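Local coordinates for m3DLH protein (Halieaceae bacterium, PDB 7JKA), which probably hydrolyses dienelactones and related esters as a member of the dienelactone hydrolase family, and may also act on phosphotriesters, at residues A[50-55]-A[85-90]; A[60-65]-A[72-77]; A[130-135]-A[212-217]. One frame throughout, in Å; residues are numbered along the deposited sequence. Where two conformers were deposited one is given.

Contact 1: A[50-55]-A[85-90]; sequences EAFGLN and DDMEQL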
# COMPACT_ATOMS: atom_id res chain seq x y z
N GLU A 50 -0.80 7.57 0.13
CA GLU A 50 -0.88 8.28 1.40
C GLU A 50 -2.32 8.75 1.67
O GLU A 50 -3.15 8.72 0.76
CB GLU A 50 0.08 9.47 1.40
CG GLU A 50 1.55 9.05 1.43
CD GLU A 50 2.45 10.22 1.82
OE1 GLU A 50 2.31 11.30 1.22
OE2 GLU A 50 3.29 10.06 2.72
N ALA A 51 -2.63 9.14 2.92
CA ALA A 51 -4.01 9.43 3.29
C ALA A 51 -4.57 10.65 2.58
O ALA A 51 -5.80 10.85 2.61
CB ALA A 51 -4.15 9.61 4.80
N PHE A 52 -3.73 11.47 1.94
CA PHE A 52 -4.26 12.51 1.06
C PHE A 52 -5.23 11.93 0.03
O PHE A 52 -6.18 12.60 -0.36
CB PHE A 52 -3.12 13.21 0.31
CG PHE A 52 -2.07 13.77 1.21
CD1 PHE A 52 -2.35 14.85 2.02
CD2 PHE A 52 -0.80 13.23 1.22
CE1 PHE A 52 -1.37 15.39 2.85
CE2 PHE A 52 0.18 13.75 2.04
CZ PHE A 52 -0.11 14.83 2.86
N GLY A 53 -4.99 10.71 -0.42
CA GLY A 53 -5.76 10.07 -1.47
C GLY A 53 -4.93 9.82 -2.71
O GLY A 53 -3.72 10.02 -2.74
N LEU A 54 -5.62 9.38 -3.76
CA LEU A 54 -4.94 9.03 -5.01
C LEU A 54 -4.33 10.29 -5.61
O LEU A 54 -5.04 11.13 -6.17
CB LEU A 54 -5.93 8.36 -5.96
CG LEU A 54 -5.40 8.01 -7.35
CD1 LEU A 54 -4.03 7.40 -7.21
CD2 LEU A 54 -6.36 7.05 -8.02
N ASN A 55 -3.01 10.43 -5.50
CA ASN A 55 -2.31 11.62 -5.95
C ASN A 55 -1.20 11.25 -6.93
O ASN A 55 -1.02 10.08 -7.26
CB ASN A 55 -1.77 12.39 -4.74
CG ASN A 55 -0.89 11.54 -3.84
OD1 ASN A 55 -0.48 10.43 -4.19
ND2 ASN A 55 -0.58 12.08 -2.65
N ASP A 85 -6.63 18.04 0.70
CA ASP A 85 -5.54 19.01 0.73
C ASP A 85 -5.57 19.89 1.95
O ASP A 85 -4.63 20.66 2.16
CB ASP A 85 -5.54 19.88 -0.54
CG ASP A 85 -6.83 20.66 -0.75
OD1 ASP A 85 -7.70 20.65 0.14
OD2 ASP A 85 -6.97 21.29 -1.82
N ASP A 86 -6.62 19.82 2.76
CA ASP A 86 -6.70 20.55 4.02
C ASP A 86 -6.26 19.58 5.11
O ASP A 86 -6.97 18.61 5.41
CB ASP A 86 -8.11 21.07 4.26
CG ASP A 86 -8.29 21.70 5.65
OD1 ASP A 86 -7.29 22.12 6.27
OD2 ASP A 86 -9.45 21.76 6.11
N MET A 87 -5.08 19.81 5.69
CA MET A 87 -4.52 18.84 6.63
C MET A 87 -5.39 18.65 7.86
O MET A 87 -5.29 17.61 8.52
CB MET A 87 -3.10 19.25 7.02
CG MET A 87 -2.31 18.13 7.69
SD MET A 87 -0.52 18.32 7.53
CE MET A 87 -0.25 17.71 5.87
N GLU A 88 -6.27 19.61 8.18
CA GLU A 88 -7.24 19.40 9.25
C GLU A 88 -8.21 18.27 8.94
O GLU A 88 -8.83 17.73 9.86
CB GLU A 88 -8.04 20.68 9.53
CG GLU A 88 -7.21 21.84 10.06
CD GLU A 88 -6.65 21.60 11.45
OE1 GLU A 88 -7.29 20.87 12.24
OE2 GLU A 88 -5.57 22.15 11.76
N GLN A 89 -8.38 17.91 7.67
CA GLN A 89 -9.29 16.84 7.31
C GLN A 89 -8.63 15.47 7.31
O GLN A 89 -9.34 14.46 7.25
CB GLN A 89 -9.91 17.10 5.92
CG GLN A 89 -10.85 18.30 5.89
CD GLN A 89 -11.26 18.67 4.47
OE1 GLN A 89 -11.14 17.87 3.55
NE2 GLN A 89 -11.73 19.91 4.30
N LEU A 90 -7.31 15.39 7.42
CA LEU A 90 -6.63 14.10 7.29
C LEU A 90 -6.95 13.20 8.47
O LEU A 90 -7.42 12.06 8.29
CB LEU A 90 -5.11 14.31 7.20
CG LEU A 90 -4.50 14.64 5.85
CD1 LEU A 90 -2.99 14.81 6.02
CD2 LEU A 90 -4.79 13.54 4.86

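Contact 2: A[60-65]-A[72-77]; sequences ERARRL and ALAADL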
# COMPACT_ATOMS: atom_id res chain seq x y z
N GLU A 60 2.67 7.73 -9.93
CA GLU A 60 4.03 7.48 -10.38
C GLU A 60 4.52 6.12 -9.90
O GLU A 60 5.22 5.42 -10.64
CB GLU A 60 4.95 8.61 -9.89
CG GLU A 60 6.42 8.34 -10.10
CD GLU A 60 6.84 8.26 -11.55
OE1 GLU A 60 6.04 8.62 -12.45
OE2 GLU A 60 8.01 7.85 -11.79
N ARG A 61 4.15 5.70 -8.69
CA ARG A 61 4.59 4.38 -8.25
C ARG A 61 3.90 3.28 -9.06
O ARG A 61 4.52 2.26 -9.40
CB ARG A 61 4.33 4.21 -6.75
CG ARG A 61 4.98 5.29 -5.90
CD ARG A 61 6.47 5.34 -6.19
NE ARG A 61 7.27 6.32 -5.44
CZ ARG A 61 7.27 7.63 -5.67
NH1 ARG A 61 6.43 8.17 -6.56
NH2 ARG A 61 8.10 8.43 -5.00
N ALA A 62 2.62 3.46 -9.40
CA ALA A 62 1.95 2.49 -10.27
C ALA A 62 2.63 2.46 -11.63
O ALA A 62 2.82 1.39 -12.22
CB ALA A 62 0.47 2.85 -10.40
N ARG A 63 2.99 3.63 -12.16
CA ARG A 63 3.71 3.66 -13.42
C ARG A 63 5.02 2.89 -13.32
O ARG A 63 5.35 2.10 -14.21
CB ARG A 63 3.98 5.11 -13.83
CG ARG A 63 4.41 5.28 -15.26
CD ARG A 63 4.95 6.69 -15.48
NE ARG A 63 6.19 6.84 -14.72
CZ ARG A 63 7.37 6.34 -15.08
NH1 ARG A 63 7.49 5.67 -16.22
NH2 ARG A 63 8.43 6.52 -14.31
N ARG A 64 5.78 3.08 -12.24
CA ARG A 64 7.05 2.37 -12.08
C ARG A 64 6.83 0.87 -12.02
O ARG A 64 7.61 0.10 -12.59
CB ARG A 64 7.77 2.89 -10.84
CG ARG A 64 8.18 4.35 -10.94
CD ARG A 64 8.87 4.82 -9.64
NE ARG A 64 9.12 6.25 -9.70
CZ ARG A 64 9.65 6.96 -8.71
NH1 ARG A 64 9.98 6.37 -7.57
NH2 ARG A 64 9.82 8.27 -8.85
N LEU A 65 5.75 0.43 -11.36
CA LEU A 65 5.44 -0.99 -11.30
C LEU A 65 5.10 -1.55 -12.69
O LEU A 65 5.50 -2.67 -13.03
CB LEU A 65 4.27 -1.22 -10.34
CG LEU A 65 4.67 -1.02 -8.86
CD1 LEU A 65 3.40 -0.89 -8.07
CD2 LEU A 65 5.50 -2.19 -8.32
N ALA A 72 -0.70 -2.45 -12.25
CA ALA A 72 -0.78 -1.82 -10.95
C ALA A 72 -2.00 -0.90 -10.91
O ALA A 72 -2.15 -0.02 -11.76
CB ALA A 72 0.51 -1.04 -10.67
N LEU A 73 -2.86 -1.10 -9.91
CA LEU A 73 -4.03 -0.25 -9.71
C LEU A 73 -3.72 0.74 -8.59
O LEU A 73 -3.60 0.35 -7.42
CB LEU A 73 -5.25 -1.08 -9.36
CG LEU A 73 -6.53 -0.25 -9.16
CD1 LEU A 73 -7.03 0.23 -10.50
CD2 LEU A 73 -7.63 -1.05 -8.46
N ALA A 74 -3.60 2.01 -8.94
CA ALA A 74 -3.55 3.07 -7.94
C ALA A 74 -4.97 3.26 -7.39
O ALA A 74 -5.89 3.60 -8.14
CB ALA A 74 -3.01 4.35 -8.57
N ALA A 75 -5.14 3.05 -6.09
CA ALA A 75 -6.45 3.00 -5.47
C ALA A 75 -6.90 4.35 -4.93
O ALA A 75 -6.09 5.18 -4.50
CB ALA A 75 -6.47 1.99 -4.32
N ASP A 76 -8.22 4.52 -4.90
CA ASP A 76 -8.87 5.71 -4.35
C ASP A 76 -9.28 5.41 -2.90
O ASP A 76 -10.03 4.47 -2.66
CB ASP A 76 -10.07 6.00 -5.26
CG ASP A 76 -10.97 7.14 -4.77
OD1 ASP A 76 -10.67 7.81 -3.77
OD2 ASP A 76 -12.00 7.35 -5.45
N LEU A 77 -8.79 6.21 -1.94
CA LEU A 77 -9.11 5.95 -0.54
C LEU A 77 -10.43 6.55 -0.10
O LEU A 77 -10.96 6.14 0.94
CB LEU A 77 -8.03 6.50 0.39
CG LEU A 77 -6.66 5.82 0.31
CD1 LEU A 77 -5.69 6.56 1.23
CD2 LEU A 77 -6.77 4.34 0.69

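Contact 3: A[130-135]-A[212-217]; sequences GFCFGG and AHSFTD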
# COMPACT_ATOMS: atom_id res chain seq x y z
N GLY A 130 1.63 0.02 -0.06
CA GLY A 130 1.02 1.25 0.40
C GLY A 130 2.03 2.14 1.07
O GLY A 130 3.04 1.68 1.62
N PHE A 131 1.75 3.44 1.02
CA PHE A 131 2.61 4.49 1.52
C PHE A 131 1.86 5.17 2.65
O PHE A 131 0.71 5.55 2.49
CB PHE A 131 2.93 5.47 0.38
CG PHE A 131 3.61 4.81 -0.76
CD1 PHE A 131 2.89 4.15 -1.74
CD2 PHE A 131 5.00 4.76 -0.78
CE1 PHE A 131 3.55 3.48 -2.77
CE2 PHE A 131 5.68 4.10 -1.80
CZ PHE A 131 4.94 3.44 -2.79
N CYS A 132 2.51 5.30 3.81
CA CYS A 132 1.90 5.92 5.01
C CYS A 132 0.58 5.22 5.30
O CYS A 132 0.56 3.98 5.42
CB CYS A 132 1.74 7.39 4.83
SG CYS A 132 3.22 8.08 4.59
N PHE A 133 -0.52 5.96 5.43
CA PHE A 133 -1.81 5.34 5.72
C PHE A 133 -2.18 4.29 4.67
O PHE A 133 -2.85 3.31 5.01
CB PHE A 133 -2.89 6.42 5.80
CG PHE A 133 -4.25 5.88 6.15
CD1 PHE A 133 -4.58 5.54 7.45
CD2 PHE A 133 -5.21 5.72 5.16
CE1 PHE A 133 -5.86 5.05 7.77
CE2 PHE A 133 -6.49 5.23 5.46
CZ PHE A 133 -6.81 4.89 6.77
N GLY A 134 -1.74 4.46 3.42
CA GLY A 134 -1.91 3.41 2.42
C GLY A 134 -1.24 2.10 2.78
O GLY A 134 -1.75 1.02 2.45
N GLY A 135 -0.09 2.17 3.46
CA GLY A 135 0.54 0.94 3.92
C GLY A 135 -0.27 0.30 5.03
O GLY A 135 -0.43 -0.92 5.06
N ALA A 212 12.87 9.18 7.90
CA ALA A 212 11.75 9.50 8.77
C ALA A 212 10.45 9.17 8.06
O ALA A 212 10.41 8.25 7.25
CB ALA A 212 11.79 10.97 9.20
N HIS A 213 9.38 9.91 8.33
CA HIS A 213 8.14 9.67 7.61
C HIS A 213 8.22 10.21 6.19
O HIS A 213 9.00 11.13 5.89
CB HIS A 213 6.95 10.31 8.34
CG HIS A 213 5.65 9.62 8.08
ND1 HIS A 213 5.35 8.37 8.57
CD2 HIS A 213 4.55 10.03 7.40
CE1 HIS A 213 4.13 8.03 8.19
NE2 HIS A 213 3.63 9.02 7.48
N SER A 214 7.42 9.62 5.30
CA SER A 214 7.26 10.08 3.92
C SER A 214 8.57 10.05 3.14
O SER A 214 8.78 10.87 2.24
CB SER A 214 6.63 11.47 3.88
OG SER A 214 5.35 11.41 4.48
N PHE A 215 9.44 9.09 3.46
CA PHE A 215 10.77 9.11 2.85
C PHE A 215 10.74 8.81 1.36
O PHE A 215 11.74 9.06 0.68
CB PHE A 215 11.71 8.15 3.59
CG PHE A 215 11.28 6.72 3.59
CD1 PHE A 215 11.38 5.93 2.43
CD2 PHE A 215 10.88 6.12 4.76
CE1 PHE A 215 11.02 4.57 2.48
CE2 PHE A 215 10.51 4.78 4.83
CZ PHE A 215 10.58 3.99 3.68
N THR A 216 9.63 8.31 0.81
CA THR A 216 9.56 8.06 -0.63
C THR A 216 9.08 9.26 -1.44
O THR A 216 9.05 9.18 -2.67
CB THR A 216 8.62 6.89 -0.94
OG1 THR A 216 7.29 7.25 -0.52
CG2 THR A 216 9.04 5.62 -0.24
N ASP A 217 8.70 10.36 -0.80
CA ASP A 217 8.07 11.46 -1.53
C ASP A 217 9.01 12.65 -1.63
O ASP A 217 9.27 13.31 -0.61
CB ASP A 217 6.77 11.88 -0.84
CG ASP A 217 5.97 12.87 -1.67
OD1 ASP A 217 6.31 13.08 -2.86
OD2 ASP A 217 5.00 13.45 -1.14

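Contact 1: A[50-55]-A[85-90]
Leu90 turns its two methyl groups on two neighbouring residues of the 50-55 loop, Phe52 and Ala51. CD1 of Leu90 lies 3.6 Å from CE1 of Phe52, meeting the ring obliquely. CD2 is the more divided branch: it sits 3.6 Å from the carbonyl O of Ala51 and 4.0 Å from its CB, while CD1 of Phe52 also lies 4.0 Å from this same methyl. The isopropyl end thus straddles the bend between a small side chain and an aromatic ring. The ring is presented by the first torsion of Phe52, which sets CG beside the backbone N and opposite the carbonyl carbon (chi1 -55°); although the CB does not itself aim at segment 85-90, the far end of the ring approaches it. At that end Met87 takes over. Its chain bends at chi3 (-80°), bringing CE to the edge of the ring, close to the plane and 4.0 Å from CE1 of Phe52, although this methionine is solvent-exposed and poorly ordered.

In terms of the alpha/beta-hydrolase fold, the contact lies beyond the C-terminal ends of strands 42-48 and 71-74, where the loop after the first meets the loop that leads from the second into helix 90-98. Backbone bonding between Phe52 and Ile84 ties the two loops together just before the apolar patch, and the Ala51 carbonyl O that Leu90 touches accepts a hydrogen bond from NE2 of His78. The 50-55 loop is itself folded back by the bond from Gly53 N to Glu50 O, 3.0 Å long. Beyond this turn Asn55 caps helix 56-67 through OD1, which accepts from Ala58 N.

Contact 2: A[60-65]-A[72-77]
Ala62 and Ala72 face each other methyl to methyl, their CB atoms 3.9 Å apart, and such small side chains let the helix come down close on the strand: the axes of helix 60-65 and strand 72-74 approach to 7.8 Å. The CB of Ala72 is enclosed from the helix side, with Ala62 O at 3.7 Å and Leu65 CB at 3.8 Å. Leu65 lies one turn along from Ala62, and its CD1 also reaches this methyl because CG is swung beside the backbone N (chi1 -72°). Ala74, two residues on and pointing to the same side of the strand, adds a looser touch, its CB 4.2 Å from Ala62 CB.

Outside this first shell, Leu65 packs on Val45 and Val47 of strand 42-48 and on Trp239, Met242 and Phe246 of helix 232-250, while Ala62 leans on His33. The helix's other side carries charges. Arg64 NE donates to the anti side of Glu60 OE2 over 2.9 Å, and in the conformer described Arg63 grips both oxygens of that carboxylate side-on, through NE and NH2; OE2 therefore takes two donors from the same face of its plane. Arg64 NH1 lies over one face of the Arg61 guanidinium, offset toward its rim, and Glu235 OE2 forms salt bridges with both arginines, which is likely to offset their like charges.

Helix and strand run antiparallel, at 176°, as expected where the helix of a beta-alpha-beta crossover returns along the sheet: strand 42-48, helix 56-67 and strand 71-74 make one such unit of the alpha/beta-hydrolase fold.

Contact 3: A[130-135]-A[212-217]
His213 brings NE2 to 3.1 Å from SG of Cys132 in the cysteine conformer described, the sulfur meeting the imidazole obliquely, 45° off the ring normal. With CG anti to the backbone N (chi1 -153°), the histidine reaches across, and Asp181 OD2 holds its other nitrogen, ND1. With an alanine here, the Cys132 sulfur and the Asp181 carboxylate would probably both lose the imidazole that joins them. Cys132, Asp181 and His213 are consistent with the Cys-His-Asp catalytic triad of dienelactone hydrolases. Gly130, Cys132 and Gly134 fit the Gly-x-Cys-x-Gly pattern of a nucleophile elbow, and the backbone of Cys132 (phi 54°, psi -126°) is as expected at such a turn between strand 126-131 and helix 133-143. Ser214 follows, its hydroxyl partnered by Glu50. It opens a type I turn, closed by Asp217 N bonding to Ser214 O, which brings round Thr216. There OG1 lies 3.4 Å from CD2 of Phe131, oblique to the ring, with CG2 4.0 Å from CE2 of Phe131; the buried hydroxyl is hydrogen-bonded to NE2 of both His155 and His57.

How the contacts relate
Contacts 1 and 3 meet at the probable active site, their centres about 13 Å apart: Glu50 OE2 lies 3.0 Å from Ser214 OG, a probable hydrogen bond, and Ala51 CB packs 3.6 Å from Phe133 CB, just past the presumed nucleophile. Contact 2, whose centre is about 14 Å from that of contact 3, reaches the same region through helix 56-67, Arg61 CG lying 3.6 Å from Phe131 CZ. It also adjoins contact 1, where Ala51 CA lies 3.9 Å from Leu77 CD1. Along the chain, contact 2 falls between the two segments of contact 1, whereas contact 3 follows later and joins the elbow to the histidine loop.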